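Local coordinates for putative 2,5-diketo-D-gluconic acid reductase B (Sinorhizobium meliloti, PDB 3UP8), which probably reduces methylglyoxal to hydroxyacetone with NADPH, as an aldo/keto reductase related to 2,5-diketo-D-gluconate reductases, at residues K191-A196 and M201-Y206. Residues are numbered along the deposited sequence; the frame is centred on the assembly and turned at random.
Sequences KVLQTA and MSLTSY
Leu-203 pushes one methyl, CD1, against two successive residues of the helix, meeting Val-192 CG1 at 3.8 Å and the branch carbon CG of Leu-193 at 4.0 Å. Its side chain crosses both at about a right angle; its CB points toward the helix, and CG anti to the backbone N (chi1 -174°) carries CD1 on to Val-192 and Leu-193. Closer to the turn, Ala-196 meets the side chain of selenomethionine Met-201 through its CG: Met-201 CG packs 3.7 Å from Ala-196 CA and is nearly as close to the methyl CB. A chi1 of 68° sets that CG between its own backbone N and carbonyl carbon, which brings it alongside Ala-196. The backbones join here as well, Met-201 N donating to Ala-196 O over 3.0 Å in a bent bond (N-H...O 130°), which links the last turn of the helix to the residue just before the strand. All the touching residues are buried. The contact is the return half of a beta-alpha-beta unit of the TIM barrel, in which helix 190-199 covers the outside of strand 202-206; Met-165 of helix 162-171 touches both Ala-196 and Met-201, and the strand runs between parallel neighbours 176-182 and 245-249.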
ATOM      1  N   LYS A 191     -15.325   1.934   8.764  1.00 21.37           N
ATOM      2  CA  LYS A 191     -14.805   2.085  10.131  1.00 21.93           C
ATOM      3  C   LYS A 191     -13.285   2.323  10.129  1.00 20.77           C
ATOM      4  O   LYS A 191     -12.795   3.225  10.797  1.00 20.58           O
ATOM      5  CB  LYS A 191     -15.141   0.870  11.006  1.00 22.78           C
ATOM      6  CG  LYS A 191     -16.610   0.729  11.415  1.00 26.02           C
ATOM      7  CD  LYS A 191     -16.747  -0.410  12.454  1.00 31.42           C
ATOM      8  CE  LYS A 191     -18.204  -0.872  12.616  1.00 33.78           C
ATOM      9  NZ  LYS A 191     -18.328  -2.031  13.562  1.00 34.26           N
ATOM     10  N   VAL A 192     -12.555   1.529   9.354  1.00 20.03           N
ATOM     11  CA  VAL A 192     -11.108   1.710   9.232  1.00 18.81           C
ATOM     12  C   VAL A 192     -10.737   3.121   8.742  1.00 18.93           C
ATOM     13  O   VAL A 192      -9.852   3.770   9.310  1.00 17.99           O
ATOM     14  CB  VAL A 192     -10.478   0.589   8.359  1.00 18.66           C
ATOM     15  CG1 VAL A 192      -9.059   0.944   7.930  1.00 17.10           C
ATOM     16  CG2 VAL A 192     -10.498  -0.753   9.137  1.00 17.42           C
ATOM     17  N   LEU A 193     -11.424   3.605   7.705  1.00 19.05           N
ATOM     18  CA  LEU A 193     -11.168   4.955   7.189  1.00 19.98           C
ATOM     19  C   LEU A 193     -11.420   6.034   8.225  1.00 20.29           C
ATOM     20  O   LEU A 193     -10.651   6.999   8.336  1.00 19.65           O
ATOM     21  CB  LEU A 193     -12.038   5.247   5.964  1.00 20.53           C
ATOM     22  CG  LEU A 193     -11.453   5.034   4.579  1.00 23.71           C
ATOM     23  CD1 LEU A 193     -12.589   5.153   3.549  1.00 26.81           C
ATOM     24  CD2 LEU A 193     -10.319   6.025   4.294  1.00 24.88           C
ATOM     25  N   GLN A 194     -12.514   5.884   8.966  1.00 20.95           N
ATOM     26  CA  GLN A 194     -12.900   6.876   9.964  1.00 21.89           C
ATOM     27  C   GLN A 194     -11.869   6.923  11.086  1.00 20.49           C
ATOM     28  O   GLN A 194     -11.491   8.000  11.535  1.00 20.52           O
ATOM     29  CB  GLN A 194     -14.323   6.610  10.493  1.00 22.64           C
ATOM     30  CG  GLN A 194     -15.390   6.715   9.359  1.00 27.21           C
ATOM     31  CD  GLN A 194     -16.844   6.568   9.826  1.00 32.36           C
ATOM     32  OE1 GLN A 194     -17.154   5.763  10.711  1.00 35.84           O
ATOM     33  NE2 GLN A 194     -17.745   7.327   9.199  1.00 33.61           N
ATOM     34  N   THR A 195     -11.402   5.756  11.517  1.00 19.82           N
ATOM     35  CA  THR A 195     -10.351   5.687  12.540  1.00 19.15           C
ATOM     36  C   THR A 195      -9.047   6.265  11.999  1.00 18.03           C
ATOM     37  O   THR A 195      -8.390   7.045  12.675  1.00 17.80           O
ATOM     38  CB  THR A 195     -10.157   4.247  13.054  1.00 19.21           C
ATOM     39  OG1 THR A 195     -11.357   3.812  13.689  1.00 19.41           O
ATOM     40  CG2 THR A 195      -9.016   4.147  14.055  1.00 20.06           C
ATOM     41  N   ALA A 196      -8.682   5.901  10.769  1.00 17.78           N
ATOM     42  CA  ALA A 196      -7.471   6.461  10.150  1.00 17.60           C
ATOM     43  C   ALA A 196      -7.468   7.981  10.203  1.00 18.00           C
ATOM     44  O   ALA A 196      -6.507   8.593  10.663  1.00 17.30           O
ATOM     45  CB  ALA A 196      -7.320   5.970   8.715  1.00 17.44           C
HETATM   46  N   MSE A 201      -3.611   8.987  10.241  1.00 17.55           N
HETATM   47  CA  MSE A 201      -2.914   8.111   9.312  1.00 17.13           C
HETATM   48  C   MSE A 201      -3.690   7.977   8.003  1.00 16.60           C
HETATM   49  O   MSE A 201      -4.867   8.301   7.950  1.00 16.34           O
HETATM   50  CB  MSE A 201      -2.617   6.756   9.937  1.00 18.20           C
HETATM   51  CG  MSE A 201      -3.812   5.891  10.227  1.00 20.62           C
HETATM   52 SE   MSE A 201      -3.282   4.289  11.254  1.00 27.35          SE
HETATM   53  CE  MSE A 201      -2.942   5.107  12.962  1.00 24.16           C
ATOM     54  N   SER A 202      -3.008   7.536   6.954  1.00 15.78           N
ATOM     55  CA  SER A 202      -3.658   7.172   5.706  1.00 16.23           C
ATOM     56  C   SER A 202      -4.041   5.694   5.690  1.00 15.87           C
ATOM     57  O   SER A 202      -3.722   4.923   6.600  1.00 15.86           O
ATOM     58  CB  SER A 202      -2.745   7.476   4.516  1.00 15.57           C
ATOM     59  OG  SER A 202      -1.526   6.750   4.647  1.00 16.48           O
ATOM     60  N   LEU A 203      -4.765   5.324   4.646  1.00 15.97           N
ATOM     61  CA  LEU A 203      -5.022   3.952   4.330  1.00 16.63           C
ATOM     62  C   LEU A 203      -4.327   3.638   3.006  1.00 16.70           C
ATOM     63  O   LEU A 203      -4.502   4.355   2.003  1.00 17.18           O
ATOM     64  CB  LEU A 203      -6.528   3.750   4.217  1.00 17.62           C
ATOM     65  CG  LEU A 203      -7.072   2.347   4.033  1.00 18.65           C
ATOM     66  CD1 LEU A 203      -8.538   2.324   4.472  1.00 18.07           C
ATOM     67  CD2 LEU A 203      -6.918   1.893   2.584  1.00 20.78           C
ATOM     68  N   THR A 204      -3.518   2.587   3.001  1.00 15.70           N
ATOM     69  CA  THR A 204      -2.971   2.112   1.754  1.00 15.46           C
ATOM     70  C   THR A 204      -3.723   0.869   1.276  1.00 15.47           C
ATOM     71  O   THR A 204      -3.785  -0.128   1.980  1.00 15.16           O
ATOM     72  CB  THR A 204      -1.476   1.833   1.849  1.00 15.34           C
ATOM     73  OG1 THR A 204      -0.805   3.039   2.224  1.00 14.61           O
ATOM     74  CG2 THR A 204      -0.939   1.364   0.479  1.00 14.69           C
ATOM     75  N   SER A 205      -4.271   0.952   0.066  1.00 15.13           N
ATOM     76  CA  SER A 205      -5.073  -0.125  -0.520  1.00 15.28           C
ATOM     77  C   SER A 205      -4.239  -1.146  -1.289  1.00 15.18           C
ATOM     78  O   SER A 205      -3.398  -0.768  -2.111  1.00 14.89           O
ATOM     79  CB  SER A 205      -6.107   0.478  -1.481  1.00 15.73           C
ATOM     80  OG  SER A 205      -6.602  -0.518  -2.363  1.00 17.15           O
ATOM     81  N   TYR A 206      -4.487  -2.431  -1.025  1.00 14.30           N
ATOM     82  CA  TYR A 206      -4.070  -3.498  -1.937  1.00 15.08           C
ATOM     83  C   TYR A 206      -5.294  -4.278  -2.443  1.00 15.47           C
ATOM     84  O   TYR A 206      -6.384  -4.195  -1.852  1.00 15.07           O
ATOM     85  CB  TYR A 206      -2.987  -4.429  -1.348  1.00 14.43           C
ATOM     86  CG  TYR A 206      -3.393  -5.293  -0.158  1.00 14.38           C
ATOM     87  CD1 TYR A 206      -4.092  -6.486  -0.344  1.00 14.44           C
ATOM     88  CD2 TYR A 206      -3.037  -4.933   1.143  1.00 13.72           C
ATOM     89  CE1 TYR A 206      -4.452  -7.292   0.742  1.00 15.88           C
ATOM     90  CE2 TYR A 206      -3.391  -5.735   2.238  1.00 16.46           C
ATOM     91  CZ  TYR A 206      -4.094  -6.914   2.022  1.00 14.38           C
ATOM     92  OH  TYR A 206      -4.449  -7.725   3.075  1.00 15.10           O
TER